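Local coordinates for FAD dependent oxidoreductase (PDB 6PXS), which acts as an iminodiacetate oxidase that carries FAD as its bound cofactor, at residues 174-179 with 211-216; 197-202 with 324-329. One frame throughout, in Å; residues are numbered along the deposited sequence.

Contact 1 of 2, residues 174-179 with 211-216; sequences YVSLRL and LALLGL. With FAD (flavin-adenine dinucleotide), chain E.
The Tyr174 ring and the adenine of FAD are the flat groups here, and they meet obliquely. Tyr174 and Val175 line the FAD pocket, and the chain then enters strand 176-180, which forms a beta hairpin with strand 183-187. Tyr174 CE1 is 3.4 Å from N6A of the adenine. His33 of the second subunit packs against the same tyrosine ring in an edge-to-face stack. The exocyclic amino group N6A also makes a weak hydrogen bond to Val175 O, at 3.4 Å and fairly straight (166°). Val175 CG2 lies 4.0 Å from N1A. An alanine in place of Tyr174 would probably leave the adenine amino group without its aromatic neighbour and His33 of the second subunit without its ring partner.

Farther along the strand the contact is apolar, with no hydrogen bond between 174-179 and 211-216. The turn after helix 207-211 is held by Leu214 N bonding to Leu211 O. Leu177 and Leu211 lie side by side and point the same way, with Leu177 CD1 3.8 Å from Leu211 CD2. The CB of Arg178 points away from the turn, and its NE forms a salt bridge with Glu185 on the neighbouring strand. Leu214 crosses Leu177 at a slant. Its CG is anti to its carbonyl carbon (chi1 -48°). CD1 approaches Leu177 CD1. The other methyl, Leu214 CD2, lies against the strand backbone and is 3.8 Å from Leu179 CB.

Contact 2 of 2, residues 197-202 with 324-329; sequences DEIIVT and AGLTIG
Ile199, Val201, Gly325, Thr327 and Gly329 carry the backbone hydrogen bonds that join the two strands. The bonds alternate in direction along the ladder. Ile199 N donates to Gly325 O at 3.1 Å. Thr327 N donates to Ile199 O at 2.8 Å. Val201 N then reaches Thr327 O, also at 2.8 Å. The last bond, Gly329 N to Val201 O, is 3.1 Å long and almost straight at the hydrogen (173°). CA-H...O contacts accompany them, as from Ile200 CA to Thr327 O at 3.2 Å.

The strands run parallel, 18° apart in direction. They are neighbours in the parallel part of the mixed sheet of a Rossmann-type FAD-binding fold, with strand 3-6 on the other side of 198-201. Just after strand 198-201, Thr202 touches FAD, and its OG1 hydrogen-bonds to Ile6 O and Gly7 O.

Side chains pack on both faces. Ile200 and Thr327 lie side by side, against helix 336-352. Ile199, Val201, Leu326 and Ile328 occupy the other face, where strand 183-187 touches Ile199 and Leu326. Leu326 CD1 is the methyl that reaches across, 3.8 Å from Val201 CG2 and 4.2 Å from Ile199 CG2.

Glu198 lies at the start of the pair. It bends at chi2 (-74°), which sets its CD near Gly325. Its OE1 lies 3.2 Å from Gly325 CA; its salt bridge is to Arg319, outside the two segments.

From the N terminus the segments come in the order 174-179, 197-202, 211-216 and 324-329. They alternate, so the two contacts cross and neither nests in the other. Contact 1 closes a loop of 31 residues that includes strands 183-187 and 198-201. Contact 2 closes a longer loop of 121 residues, which includes the turn 211-216 and the antiparallel sheet containing strands 220-231 and 298-310. Contact 1 ties the hairpin to the turn after helix 207-211. Contact 2 joins two neighbouring strands of the FAD-binding sheet. The contacts touch directly: Leu211 CD1 packs 3.7 Å from Ile328 CD1, and Leu214 CD1 lies 3.8 Å from Leu326 CD2.

Contact 1 of 2, residues 174-179 with 211-216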
loop_
_atom_site.group_PDB
_atom_site.type_symbol
_atom_site.label_atom_id
_atom_site.label_comp_id
_atom_site.label_asym_id
_atom_site.label_seq_id
_atom_site.Cartn_x
_atom_site.Cartn_y
_atom_site.Cartn_z
ATOM N N TYR A 174 13.077 -0.551 -20.839
ATOM C CA TYR A 174 12.479 -1.624 -21.623
ATOM C C TYR A 174 13.160 -1.651 -22.982
ATOM O O TYR A 174 13.102 -0.667 -23.726
ATOM C CB TYR A 174 10.970 -1.426 -21.776
ATOM C CG TYR A 174 10.251 -2.602 -22.401
ATOM C CD1 TYR A 174 9.910 -3.714 -21.640
ATOM C CD2 TYR A 174 9.904 -2.600 -23.747
ATOM C CE1 TYR A 174 9.250 -4.793 -22.203
ATOM C CE2 TYR A 174 9.244 -3.673 -24.319
ATOM C CZ TYR A 174 8.919 -4.767 -23.543
ATOM O OH TYR A 174 8.262 -5.839 -24.106
ATOM N N VAL A 175 13.808 -2.770 -23.297
ATOM C CA VAL A 175 14.554 -2.925 -24.537
ATOM C C VAL A 175 13.890 -4.009 -25.378
ATOM O O VAL A 175 13.037 -4.763 -24.908
ATOM C CB VAL A 175 16.038 -3.257 -24.288
ATOM C CG1 VAL A 175 16.697 -2.146 -23.486
ATOM C CG2 VAL A 175 16.177 -4.600 -23.579
ATOM N N SER A 176 14.301 -4.075 -26.644
ATOM C CA SER A 176 13.743 -5.036 -27.586
ATOM C C SER A 176 14.863 -5.723 -28.357
ATOM O O SER A 176 16.042 -5.553 -28.028
ATOM C CB SER A 176 12.773 -4.339 -28.541
ATOM O OG SER A 176 11.960 -5.277 -29.223
ATOM N N LEU A 177 14.509 -6.496 -29.382
ATOM C CA LEU A 177 15.479 -7.245 -30.167
ATOM C C LEU A 177 15.061 -7.255 -31.629
ATOM O O LEU A 177 13.868 -7.317 -31.940
ATOM C CB LEU A 177 15.608 -8.691 -29.665
ATOM C CG LEU A 177 16.107 -8.889 -28.231
ATOM C CD1 LEU A 177 16.006 -10.353 -27.835
ATOM C CD2 LEU A 177 17.537 -8.394 -28.079
ATOM N N ARG A 178 16.046 -7.193 -32.523
ATOM C CA ARG A 178 15.813 -7.406 -33.943
ATOM C C ARG A 178 16.990 -8.179 -34.521
ATOM O O ARG A 178 18.098 -8.165 -33.980
ATOM C CB ARG A 178 15.598 -6.084 -34.703
ATOM C CG ARG A 178 16.844 -5.237 -34.951
ATOM C CD ARG A 178 16.554 -4.182 -36.012
ATOM N NE ARG A 178 17.690 -3.299 -36.267
ATOM C CZ ARG A 178 17.746 -2.425 -37.268
ATOM N NH1 ARG A 178 16.731 -2.315 -38.118
ATOM N NH2 ARG A 178 18.819 -1.660 -37.426
ATOM N N LEU A 179 16.730 -8.860 -35.635
ATOM C CA LEU A 179 17.697 -9.748 -36.270
ATOM C C LEU A 179 18.318 -9.023 -37.459
ATOM O O LEU A 179 17.632 -8.734 -38.445
ATOM C CB LEU A 179 17.017 -11.045 -36.702
ATOM C CG LEU A 179 17.896 -12.220 -37.130
ATOM C CD1 LEU A 179 18.870 -12.614 -36.029
ATOM C CD2 LEU A 179 17.017 -13.400 -37.513
ATOM N N LEU A 211 11.758 -12.291 -27.778
ATOM C CA LEU A 211 12.497 -13.270 -28.568
ATOM C C LEU A 211 11.752 -13.630 -29.847
ATOM O O LEU A 211 12.382 -13.978 -30.852
ATOM C CB LEU A 211 12.763 -14.531 -27.744
ATOM C CG LEU A 211 13.747 -14.400 -26.580
ATOM C CD1 LEU A 211 13.800 -15.702 -25.795
ATOM C CD2 LEU A 211 15.136 -14.012 -27.070
ATOM N N ALA A 212 10.418 -13.551 -29.832
ATOM C CA ALA A 212 9.646 -13.834 -31.034
ATOM C C ALA A 212 10.003 -12.894 -32.176
ATOM O O ALA A 212 9.739 -13.218 -33.337
ATOM C CB ALA A 212 8.149 -13.739 -30.735
ATOM N N LEU A 213 10.596 -11.737 -31.870
ATOM C CA LEU A 213 11.013 -10.807 -32.913
ATOM C C LEU A 213 12.122 -11.378 -33.786
ATOM O O LEU A 213 12.359 -10.861 -34.883
ATOM C CB LEU A 213 11.476 -9.494 -32.281
ATOM C CG LEU A 213 10.526 -8.878 -31.250
ATOM C CD1 LEU A 213 11.086 -7.573 -30.710
ATOM C CD2 LEU A 213 9.150 -8.661 -31.847
ATOM N N LEU A 214 12.802 -12.430 -33.328
ATOM C CA LEU A 214 13.900 -13.043 -34.059
ATOM C C LEU A 214 13.495 -14.357 -34.718
ATOM O O LEU A 214 14.366 -15.151 -35.090
ATOM C CB LEU A 214 15.085 -13.270 -33.120
ATOM C CG LEU A 214 15.476 -12.075 -32.245
ATOM C CD1 LEU A 214 16.673 -12.420 -31.373
ATOM C CD2 LEU A 214 15.770 -10.850 -33.093
ATOM N N GLY A 215 12.196 -14.604 -34.867
ATOM C CA GLY A 215 11.726 -15.843 -35.448
ATOM C C GLY A 215 11.786 -17.041 -34.529
ATOM O O GLY A 215 11.549 -18.164 -34.988
ATOM N N LEU A 216 12.097 -16.841 -33.252
ATOM C CA LEU A 216 12.179 -17.942 -32.307
ATOM C C LEU A 216 10.795 -18.292 -31.768
ATOM O O LEU A 216 9.866 -17.480 -31.783
ATOM C CB LEU A 216 13.110 -17.588 -31.147
ATOM C CG LEU A 216 14.555 -17.249 -31.518
ATOM C CD1 LEU A 216 15.290 -16.674 -30.319
ATOM C CD2 LEU A 216 15.275 -18.477 -32.044
HETATM P PA FAD E . 12.071 -12.832 -13.133
HETATM O O1A FAD E . 10.642 -12.536 -13.394
HETATM O O2A FAD E . 12.464 -12.773 -11.654
HETATM O O5B FAD E . 13.020 -11.897 -13.962
HETATM C C5B FAD E . 12.590 -11.302 -15.205
HETATM C C4B FAD E . 13.020 -9.858 -15.220
HETATM O O4B FAD E . 13.251 -9.435 -16.585
HETATM C C3B FAD E . 11.998 -8.882 -14.637
HETATM O O3B FAD E . 12.649 -7.882 -13.862
HETATM C C2B FAD E . 11.344 -8.290 -15.887
HETATM O O2B FAD E . 10.813 -6.990 -15.657
HETATM C C1B FAD E . 12.544 -8.239 -16.826
HETATM N N9A FAD E . 12.203 -8.174 -18.243
HETATM C C8A FAD E . 11.429 -9.052 -18.953
HETATM N N7A FAD E . 11.290 -8.737 -20.219
HETATM C C5A FAD E . 12.025 -7.568 -20.349
HETATM C C6A FAD E . 12.281 -6.724 -21.446
HETATM N N6A FAD E . 11.804 -6.937 -22.676
HETATM N N1A FAD E . 13.055 -5.637 -21.233
HETATM C C2A FAD E . 13.535 -5.414 -20.007
HETATM N N3A FAD E . 13.359 -6.140 -18.901
HETATM C C4A FAD E . 12.591 -7.209 -19.139
HETATM N N1 FAD E . 11.604 -21.118 -6.565
HETATM C C2 FAD E . 12.264 -21.871 -5.637
HETATM O O2 FAD E . 13.359 -22.389 -5.883
HETATM N N3 FAD E . 11.707 -22.064 -4.385
HETATM C C4 FAD E . 10.499 -21.558 -3.951
HETATM O O4 FAD E . 10.103 -21.798 -2.812
HETATM C C4X FAD E . 9.803 -20.763 -4.945
HETATM N N5 FAD E . 8.652 -20.246 -4.619
HETATM C C5X FAD E . 7.987 -19.485 -5.567
HETATM C C6 FAD E . 6.755 -18.925 -5.234
HETATM C C7 FAD E . 6.049 -18.149 -6.148
HETATM C C7M FAD E . 4.720 -17.562 -5.751
HETATM C C8 FAD E . 6.580 -17.932 -7.428
HETATM C C8M FAD E . 5.838 -17.098 -8.441
HETATM C C9 FAD E . 7.810 -18.489 -7.763
HETATM C C9A FAD E . 8.516 -19.261 -6.847
HETATM N N10 FAD E . 9.766 -19.835 -7.157
HETATM C C10 FAD E . 10.436 -20.598 -6.228
HETATM C "C1'" FAD E . 10.370 -19.651 -8.487
HETATM C "C2'" FAD E . 11.233 -18.395 -8.591
HETATM O "O2'" FAD E . 10.624 -17.315 -7.882
HETATM C "C3'" FAD E . 11.376 -18.009 -10.063
HETATM O "O3'" FAD E . 11.587 -19.186 -10.835
HETATM C "C4'" FAD E . 12.517 -17.035 -10.355
HETATM O "O4'" FAD E . 12.333 -15.857 -9.573
HETATM C "C5'" FAD E . 12.582 -16.682 -11.826
HETATM O "O5'" FAD E . 13.608 -15.690 -12.032
HETATM P P FAD E . 13.820 -15.023 -13.441
HETATM O O1P FAD E . 13.926 -16.126 -14.499
HETATM O O2P FAD E . 14.934 -14.041 -13.432
HETATM O O3P FAD E . 12.435 -14.277 -13.673
#

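Contact 2 of 2, residues 197-202 with 324-329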
loop_
_atom_site.group_PDB
_atom_site.type_symbol
_atom_site.label_atom_id
_atom_site.label_comp_id
_atom_site.label_asym_id
_atom_site.label_seq_id
_atom_site.Cartn_x
_atom_site.Cartn_y
_atom_site.Cartn_z
ATOM N N ASP A 197 28.799 -7.005 -27.586
ATOM C CA ASP A 197 29.385 -8.201 -28.183
ATOM C C ASP A 197 28.496 -9.418 -27.961
ATOM O O ASP A 197 28.345 -10.258 -28.856
ATOM C CB ASP A 197 30.777 -8.454 -27.600
ATOM C CG ASP A 197 31.711 -7.271 -27.771
ATOM O OD1 ASP A 197 31.514 -6.486 -28.722
ATOM O OD2 ASP A 197 32.644 -7.126 -26.953
ATOM N N GLU A 198 27.903 -9.528 -26.775
ATOM C CA GLU A 198 27.093 -10.677 -26.400
ATOM C C GLU A 198 25.862 -10.202 -25.646
ATOM O O GLU A 198 25.938 -9.269 -24.842
ATOM C CB GLU A 198 27.891 -11.655 -25.530
ATOM C CG GLU A 198 29.028 -12.351 -26.260
ATOM C CD GLU A 198 28.538 -13.419 -27.216
ATOM O OE1 GLU A 198 27.335 -13.751 -27.172
ATOM O OE2 GLU A 198 29.359 -13.933 -28.007
ATOM N N ILE A 199 24.730 -10.851 -25.907
ATOM C CA ILE A 199 23.467 -10.536 -25.254
ATOM C C ILE A 199 22.997 -11.764 -24.489
ATOM O O ILE A 199 23.069 -12.889 -24.995
ATOM C CB ILE A 199 22.396 -10.087 -26.269
ATOM C CG1 ILE A 199 22.859 -8.831 -27.011
ATOM C CG2 ILE A 199 21.068 -9.834 -25.560
ATOM C CD1 ILE A 199 21.969 -8.440 -28.175
ATOM N N ILE A 200 22.518 -11.542 -23.268
ATOM C CA ILE A 200 21.901 -12.578 -22.450
ATOM C C ILE A 200 20.476 -12.139 -22.148
ATOM O O ILE A 200 20.258 -11.026 -21.655
ATOM C CB ILE A 200 22.682 -12.827 -21.147
ATOM C CG1 ILE A 200 24.111 -13.274 -21.459
ATOM C CG2 ILE A 200 21.976 -13.875 -20.297
ATOM C CD1 ILE A 200 24.969 -13.472 -20.226
ATOM N N VAL A 201 19.516 -13.007 -22.438
ATOM C CA VAL A 201 18.103 -12.715 -22.235
ATOM C C VAL A 201 17.629 -13.572 -21.068
ATOM O O VAL A 201 17.393 -14.777 -21.214
ATOM C CB VAL A 201 17.275 -12.969 -23.498
ATOM C CG1 VAL A 201 15.802 -12.699 -23.228
ATOM C CG2 VAL A 201 17.778 -12.096 -24.634
ATOM N N THR A 202 17.490 -12.942 -19.904
ATOM C CA THR A 202 16.946 -13.562 -18.702
ATOM C C THR A 202 15.625 -12.900 -18.328
ATOM O O THR A 202 15.367 -12.586 -17.165
ATOM C CB THR A 202 17.941 -13.473 -17.551
ATOM O OG1 THR A 202 18.384 -12.118 -17.407
ATOM C CG2 THR A 202 19.137 -14.377 -17.807
ATOM N N ALA A 324 24.209 -15.592 -33.743
ATOM C CA ALA A 324 25.443 -15.261 -33.053
ATOM C C ALA A 324 25.203 -14.165 -32.023
ATOM O O ALA A 324 24.339 -13.301 -32.194
ATOM C CB ALA A 324 26.514 -14.811 -34.047
ATOM N N GLY A 325 25.981 -14.213 -30.945
ATOM C CA GLY A 325 25.921 -13.176 -29.934
ATOM C C GLY A 325 24.642 -13.155 -29.128
ATOM O O GLY A 325 24.215 -12.081 -28.689
ATOM N N LEU A 326 24.015 -14.311 -28.920
ATOM C CA LEU A 326 22.779 -14.395 -28.157
ATOM C C LEU A 326 22.829 -15.608 -27.243
ATOM O O LEU A 326 23.259 -16.690 -27.652
ATOM C CB LEU A 326 21.554 -14.484 -29.077
ATOM C CG LEU A 326 20.194 -14.591 -28.377
ATOM C CD1 LEU A 326 19.972 -13.411 -27.446
ATOM C CD2 LEU A 326 19.070 -14.684 -29.399
ATOM N N THR A 327 22.383 -15.416 -26.004
ATOM C CA THR A 327 22.327 -16.478 -25.011
ATOM C C THR A 327 21.049 -16.310 -24.205
ATOM O O THR A 327 20.696 -15.194 -23.816
ATOM C CB THR A 327 23.552 -16.443 -24.087
ATOM O OG1 THR A 327 24.748 -16.466 -24.877
ATOM C CG2 THR A 327 23.551 -17.633 -23.142
ATOM N N ILE A 328 20.355 -17.418 -23.960
ATOM C CA ILE A 328 19.048 -17.398 -23.316
ATOM C C ILE A 328 19.111 -18.213 -22.034
ATOM O O ILE A 328 19.682 -19.308 -22.009
ATOM C CB ILE A 328 17.946 -17.942 -24.248
ATOM C CG1 ILE A 328 17.868 -17.095 -25.519
ATOM C CG2 ILE A 328 16.596 -17.959 -23.535
ATOM C CD1 ILE A 328 16.857 -17.600 -26.527
ATOM N N GLY A 329 18.525 -17.667 -20.973
ATOM C CA GLY A 329 18.295 -18.408 -19.752
ATOM C C GLY A 329 16.889 -18.168 -19.245
ATOM O O GLY A 329 16.529 -17.032 -18.918
#